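Trans-2-enoyl-CoA reductase (Treponema denticola ATCC 35405, PDB 4GGO) catalyses the NADH-dependent reduction of the carbon-carbon double bond of trans-2-enoyl-CoA substrates such as crotonyl-CoA, a step of type II fatty acid synthesis. Local coordinates at residues L223-C227 / P268-A272; F141-S147 / C227-Y232; E187-E191 / A286-V290. All coordinates share one frame; numbering follows the deposited sequence.

Interaction 1 (L223-C227 / P268-A272); sequences LEEGC and PSIRA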
# COMPACT_ATOMS: atom_id res chain seq x y z
N LEU A 223 7.56 20.04 10.59
CA LEU A 223 6.21 20.00 10.06
C LEU A 223 5.73 21.40 9.68
O LEU A 223 5.72 22.31 10.51
CB LEU A 223 5.24 19.39 11.07
CG LEU A 223 5.57 18.00 11.60
CD1 LEU A 223 4.43 17.47 12.47
CD2 LEU A 223 5.87 17.05 10.46
N GLU A 224 5.34 21.57 8.42
CA GLU A 224 4.76 22.82 7.97
C GLU A 224 3.37 22.97 8.58
O GLU A 224 2.68 21.98 8.81
CB GLU A 224 4.69 22.87 6.44
CG GLU A 224 4.24 24.21 5.88
CD GLU A 224 5.15 25.34 6.30
OE1 GLU A 224 6.21 25.53 5.68
OE2 GLU A 224 4.80 26.06 7.27
N GLU A 225 2.97 24.21 8.84
CA GLU A 225 1.63 24.49 9.36
C GLU A 225 0.57 23.92 8.42
O GLU A 225 0.57 24.20 7.23
CB GLU A 225 1.43 26.00 9.51
CG GLU A 225 0.11 26.41 10.14
CD GLU A 225 0.12 26.30 11.66
OE1 GLU A 225 1.21 26.08 12.23
OE2 GLU A 225 -0.95 26.43 12.27
N GLY A 226 -0.32 23.10 8.98
CA GLY A 226 -1.38 22.49 8.20
C GLY A 226 -0.93 21.24 7.47
O GLY A 226 -1.56 20.82 6.50
N CYS A 227 0.15 20.64 7.94
CA CYS A 227 0.70 19.43 7.33
C CYS A 227 -0.31 18.29 7.32
O CYS A 227 -0.95 18.01 8.33
CB CYS A 227 1.98 18.99 8.05
SG CYS A 227 2.78 17.53 7.34
N PRO A 268 -2.99 21.13 16.83
CA PRO A 268 -4.01 21.93 16.14
C PRO A 268 -3.53 22.45 14.78
O PRO A 268 -4.34 22.92 13.98
CB PRO A 268 -4.25 23.10 17.09
CG PRO A 268 -3.88 22.57 18.43
CD PRO A 268 -2.71 21.65 18.17
N SER A 269 -2.23 22.35 14.53
CA SER A 269 -1.64 22.81 13.28
C SER A 269 -1.45 21.66 12.30
O SER A 269 -0.67 21.78 11.35
CB SER A 269 -0.30 23.48 13.56
OG SER A 269 0.62 22.57 14.13
N ILE A 270 -2.15 20.55 12.52
CA ILE A 270 -1.98 19.38 11.67
C ILE A 270 -3.32 18.83 11.17
O ILE A 270 -4.37 19.11 11.76
CB ILE A 270 -1.19 18.26 12.39
CG1 ILE A 270 -0.25 17.55 11.42
CG2 ILE A 270 -2.13 17.27 13.07
CD1 ILE A 270 0.67 16.56 12.08
N ARG A 271 -3.27 18.06 10.09
CA ARG A 271 -4.46 17.42 9.55
C ARG A 271 -4.20 15.93 9.33
O ARG A 271 -3.67 15.53 8.30
CB ARG A 271 -4.89 18.09 8.24
CG ARG A 271 -5.44 19.50 8.43
CD ARG A 271 -5.85 20.13 7.10
NE ARG A 271 -4.69 20.40 6.25
CZ ARG A 271 -4.77 20.96 5.05
NH1 ARG A 271 -5.94 21.30 4.54
NH2 ARG A 271 -3.66 21.17 4.34
N ALA A 272 -4.58 15.12 10.31
CA ALA A 272 -4.34 13.68 10.27
C ALA A 272 -5.60 12.91 9.89
O ALA A 272 -6.69 13.20 10.38
CB ALA A 272 -3.81 13.20 11.61
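A type II beta turn, E224 to C227, meets S269, I270 and R271 where strand 270-276 enters the parallel sheet of the Rossmann fold. G226, with positive phi (83°), occupies the third position of the turn and offers both its N-H and its carbonyl to the other segment. G226 N donates to S269 O at 2.7 Å. The carbonyl of G226 is held side-on by the guanidinium of R271: NH2 lies 3.0 Å from G226 O in the carbonyl plane, while NE, at 3.2 Å from G226 O, sits above that plane. Both nitrogens thus grip one oxygen at the guanidinium edge, and a bend at chi3 (-68°) curls the arginine chain back to reach it. One residue on, R271 N donates to C227 O at 2.9 Å, the straightest of these bonds (162°). That same C227 O is brushed by CG1 of I270 at 3.2 Å. The carboxylate of E225, an exposed residue, lies over CB of S269, OE1 and OE2 each 3.3 Å from that carbon, a van der Waals contact. On the inner side L223 CD1 meets I270 CD1 at 3.9 Å, a methyl-to-methyl touch. L223 and I270 both rest on I214 of helix 208-219, I270 also touches N264 of helix 248-266, and A272 packs on L263 of that helix.

Interaction 2 (F141-S147 / C227-Y232); sequences FDLIVYS and CITLAY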
# COMPACT_ATOMS: atom_id res chain seq x y z
N PHE A 141 8.10 19.21 6.06
CA PHE A 141 7.12 18.38 5.36
C PHE A 141 5.71 18.95 5.42
O PHE A 141 5.26 19.41 6.46
CB PHE A 141 7.13 16.95 5.92
CG PHE A 141 8.44 16.23 5.74
CD1 PHE A 141 8.87 15.85 4.48
CD2 PHE A 141 9.24 15.94 6.83
CE1 PHE A 141 10.07 15.19 4.31
CE2 PHE A 141 10.44 15.27 6.67
CZ PHE A 141 10.86 14.89 5.40
N ASP A 142 5.01 18.91 4.28
CA ASP A 142 3.62 19.34 4.23
C ASP A 142 2.68 18.17 3.91
O ASP A 142 1.46 18.32 3.93
CB ASP A 142 3.43 20.48 3.22
CG ASP A 142 3.95 20.13 1.84
OD1 ASP A 142 3.18 19.57 1.04
OD2 ASP A 142 5.13 20.43 1.55
N LEU A 143 3.27 17.01 3.63
CA LEU A 143 2.50 15.79 3.43
C LEU A 143 3.30 14.57 3.88
O LEU A 143 4.41 14.34 3.41
CB LEU A 143 2.09 15.62 1.96
CG LEU A 143 1.42 14.29 1.62
CD1 LEU A 143 0.10 14.13 2.37
CD2 LEU A 143 1.21 14.16 0.12
N ILE A 144 2.73 13.81 4.80
CA ILE A 144 3.40 12.61 5.32
C ILE A 144 2.54 11.37 5.11
O ILE A 144 1.50 11.22 5.75
CB ILE A 144 3.74 12.75 6.81
CG1 ILE A 144 4.61 13.99 7.04
CG2 ILE A 144 4.45 11.50 7.31
CD1 ILE A 144 5.00 14.19 8.48
N VAL A 145 2.98 10.50 4.22
CA VAL A 145 2.23 9.29 3.90
C VAL A 145 2.76 8.09 4.67
O VAL A 145 3.89 7.66 4.47
CB VAL A 145 2.26 9.00 2.39
CG1 VAL A 145 1.46 7.74 2.08
CG2 VAL A 145 1.73 10.19 1.61
N TYR A 146 1.93 7.55 5.56
CA TYR A 146 2.30 6.37 6.32
C TYR A 146 1.71 5.11 5.69
O TYR A 146 0.52 4.83 5.86
CB TYR A 146 1.85 6.49 7.78
CG TYR A 146 2.42 5.43 8.69
CD1 TYR A 146 1.78 4.21 8.86
CD2 TYR A 146 3.61 5.65 9.37
CE1 TYR A 146 2.30 3.23 9.69
CE2 TYR A 146 4.14 4.68 10.20
CZ TYR A 146 3.49 3.48 10.36
OH TYR A 146 4.01 2.51 11.18
N SER A 147 2.54 4.36 4.98
CA SER A 147 2.08 3.16 4.29
C SER A 147 2.95 1.95 4.59
O SER A 147 3.25 1.15 3.71
CB SER A 147 2.03 3.40 2.78
OG SER A 147 1.60 2.24 2.09
N CYS A 227 0.15 20.64 7.94
CA CYS A 227 0.70 19.43 7.33
C CYS A 227 -0.31 18.29 7.32
O CYS A 227 -0.95 18.01 8.33
CB CYS A 227 1.98 18.99 8.05
SG CYS A 227 2.78 17.53 7.34
N ILE A 228 -0.45 17.64 6.17
CA ILE A 228 -1.33 16.49 6.04
C ILE A 228 -0.57 15.20 6.31
O ILE A 228 0.51 14.98 5.76
CB ILE A 228 -1.93 16.40 4.62
CG1 ILE A 228 -2.77 17.65 4.32
CG2 ILE A 228 -2.77 15.14 4.47
CD1 ILE A 228 -3.34 17.66 2.92
N THR A 229 -1.12 14.35 7.17
CA THR A 229 -0.56 13.02 7.35
C THR A 229 -1.64 11.94 7.26
O THR A 229 -2.71 12.07 7.86
CB THR A 229 0.28 12.89 8.66
OG1 THR A 229 0.88 11.60 8.72
CG2 THR A 229 -0.59 13.11 9.89
N LEU A 230 -1.35 10.89 6.50
CA LEU A 230 -2.33 9.83 6.26
C LEU A 230 -1.77 8.46 6.59
O LEU A 230 -0.58 8.20 6.39
CB LEU A 230 -2.77 9.85 4.79
CG LEU A 230 -3.20 11.17 4.16
CD1 LEU A 230 -3.60 10.95 2.71
CD2 LEU A 230 -4.35 11.78 4.93
N ALA A 231 -2.63 7.58 7.09
CA ALA A 231 -2.28 6.18 7.25
C ALA A 231 -3.30 5.35 6.48
O ALA A 231 -4.51 5.50 6.68
CB ALA A 231 -2.27 5.79 8.72
N TYR A 232 -2.82 4.49 5.60
CA TYR A 232 -3.70 3.69 4.75
C TYR A 232 -4.26 2.49 5.51
O TYR A 232 -3.60 1.92 6.38
CB TYR A 232 -2.96 3.24 3.49
CG TYR A 232 -2.59 4.39 2.58
CD1 TYR A 232 -3.44 5.48 2.43
CD2 TYR A 232 -1.40 4.39 1.88
CE1 TYR A 232 -3.11 6.54 1.61
CE2 TYR A 232 -1.06 5.44 1.04
CZ TYR A 232 -1.92 6.52 0.91
OH TYR A 232 -1.60 7.57 0.09
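Strands 143-146 and 227-232 run parallel, their axes 4.6 Å apart and 8° from alignment, with L143 beside I228, I144 beside T229, V145 beside L230 and Y146 beside A231. The backbone bonds alternate in direction as parallel strands require: I228 N to D142 O, I144 N to I228 O (2.7 Å), L230 N to I144 O, and Y146 N to L230 O. I144 O takes a second donor, the hydroxyl OG1 of T229 at 3.1 Å. With chi1 at -176°, OG1 is anti to the threonine's own N and lies over the neighbouring strand; it is also hydrogen-bonded to W210 NE1. These are central strands of the parallel Rossmann sheet, 141-146 lying between 52-56 and 227-233. On the face of L143, V145, I228 and L230, L143 CD1 meets I228 CG2 at 3.7 Å, and helix 311-323 covers L143 and L230. V145 CG1 reaches Y232 CE2 at 3.6 Å and lies almost as near the phenol oxygen, which bonds to S66. S147 OG comes to the edge of the same ring, in its plane, 3.7 Å from Y232 CD2. Y232 also lies near Y62, an NAD(+)-binding residue. On the other face, C227 SG approaches I144 CG1 at 4.0 Å, and helix 208-219 packs on I144, T229 and A231, with D209 OD2 hydrogen-bonded to Y146 OH.

Interaction 3 (E187-E191 / A286-V290); sequences EISAE and AVIPV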
# COMPACT_ATOMS: atom_id res chain seq x y z
N GLU A 187 -11.71 -24.56 0.61
CA GLU A 187 -12.31 -24.07 1.84
C GLU A 187 -11.24 -23.99 2.91
O GLU A 187 -10.72 -25.01 3.36
CB GLU A 187 -13.45 -24.99 2.29
CG GLU A 187 -14.04 -24.61 3.63
CD GLU A 187 -15.53 -24.88 3.71
OE1 GLU A 187 -16.20 -24.86 2.65
OE2 GLU A 187 -16.04 -25.11 4.83
N ILE A 188 -10.90 -22.77 3.32
CA ILE A 188 -9.87 -22.56 4.32
C ILE A 188 -10.42 -21.85 5.54
O ILE A 188 -11.50 -21.27 5.49
CB ILE A 188 -8.68 -21.77 3.75
CG1 ILE A 188 -9.09 -20.32 3.47
CG2 ILE A 188 -8.15 -22.43 2.50
CD1 ILE A 188 -7.93 -19.43 3.07
N SER A 189 -9.67 -21.89 6.63
CA SER A 189 -10.14 -21.35 7.90
C SER A 189 -9.07 -20.55 8.63
O SER A 189 -7.87 -20.76 8.42
CB SER A 189 -10.64 -22.47 8.80
OG SER A 189 -11.67 -23.22 8.17
N ALA A 190 -9.51 -19.63 9.48
CA ALA A 190 -8.62 -18.92 10.39
C ALA A 190 -9.12 -19.12 11.81
O ALA A 190 -10.24 -18.73 12.14
CB ALA A 190 -8.56 -17.45 10.03
N GLU A 191 -8.28 -19.73 12.65
CA GLU A 191 -8.65 -20.01 14.03
C GLU A 191 -8.72 -18.71 14.84
O GLU A 191 -8.05 -17.74 14.51
CB GLU A 191 -7.63 -20.97 14.66
CG GLU A 191 -7.42 -22.26 13.88
CD GLU A 191 -8.51 -23.29 14.14
OE1 GLU A 191 -8.16 -24.44 14.51
OE2 GLU A 191 -9.70 -22.97 13.96
N ALA A 286 -3.35 -14.53 0.12
CA ALA A 286 -3.51 -15.96 -0.15
C ALA A 286 -3.99 -16.77 1.05
O ALA A 286 -4.76 -17.72 0.89
CB ALA A 286 -2.23 -16.54 -0.71
N VAL A 287 -3.55 -16.40 2.24
CA VAL A 287 -3.88 -17.17 3.44
C VAL A 287 -5.17 -16.70 4.11
O VAL A 287 -5.65 -17.34 5.05
CB VAL A 287 -2.73 -17.15 4.47
CG1 VAL A 287 -1.49 -17.80 3.90
CG2 VAL A 287 -2.44 -15.72 4.91
N ILE A 288 -5.72 -15.60 3.63
CA ILE A 288 -6.96 -15.07 4.19
C ILE A 288 -8.17 -15.69 3.51
O ILE A 288 -8.28 -15.65 2.29
CB ILE A 288 -7.04 -13.54 4.03
CG1 ILE A 288 -5.79 -12.87 4.59
CG2 ILE A 288 -8.28 -13.01 4.73
CD1 ILE A 288 -5.77 -11.36 4.38
N PRO A 289 -9.09 -16.27 4.31
CA PRO A 289 -10.31 -16.85 3.75
C PRO A 289 -11.16 -15.79 3.06
O PRO A 289 -11.19 -14.65 3.51
CB PRO A 289 -11.04 -17.39 4.99
CG PRO A 289 -9.96 -17.58 6.01
CD PRO A 289 -8.98 -16.47 5.76
N VAL A 290 -11.82 -16.18 1.96
CA VAL A 290 -12.71 -15.32 1.18
C VAL A 290 -11.99 -14.30 0.29
O VAL A 290 -12.35 -14.13 -0.88
CB VAL A 290 -13.79 -14.62 2.05
CG1 VAL A 290 -14.73 -13.79 1.18
CG2 VAL A 290 -14.58 -15.65 2.84
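The end of strand 185-190 and the irregular segment 286-290 meet steeply, their end-to-end directions 78° apart, and the closest alpha carbons, those of I188 and P289, remain 5.8 Å from each other. Backbone pairing is absent between them; the contact is made by the side chains of I188, A190 and P289, the isoleucine also resting on the backbone of the other segment. I188 does most of this work. Its chi1 of 69° sets CG1 between the backbone N and the carbonyl carbon, and the extended chi2 (173°) then carries CD1 out toward the loop. CD1 ends 3.6 Å from P289 CA and equally near P289 N, and lies 3.7 Å from V287 O, so the methyl is set against the backbone leading into the proline. Behind it, I188 CG1 rests against P289 CB at 3.8 Å, the isoleucine chain and the pyrrolidine ring crossing at about a right angle. The same ring reaches further along the strand, where P289 CG approaches A190 CB at 4.3 Å. I188 and A190 point their side chains toward the loop, while the intervening S189 turns away, as beta alternation requires, and its OG bonds to T174 OG1. Strand 185-190 is paired antiparallel with 173-178 in a two-stranded hairpin, and F173 of that partner also touches P289. V290, next in the loop, is the N-cap residue of helix 291-305. On the loop's other side I288 packs near Y244, the inferred proton donor. With no polar bond between the segments, the contact rests on van der Waals packing of I188 and A190 against the P289 ring and the backbone beside it, a match of shape without a directional bond.

How the interactions relate
From the N terminus, strand 141-146 comes first and segment 187-191 of the hairpin next, followed by segment 223-227, with its turn, leading into strand 227-233, then strand 270-276 and loop 286-290. Interaction 2 closes a loop of 79 residues that contains the hairpin; interaction 1 closes a shorter one of 40, and the two cross and share C227. Together they join three adjacent strands of the parallel sheet, touching through bonds such as E224 N to F141 O, with centres 10 Å apart. Interaction 3 spans interaction 1 entirely and crosses interaction 2. It lies on the opposite side of the chain's centre from the other two, tying the hairpin to the loop before helix 291-305.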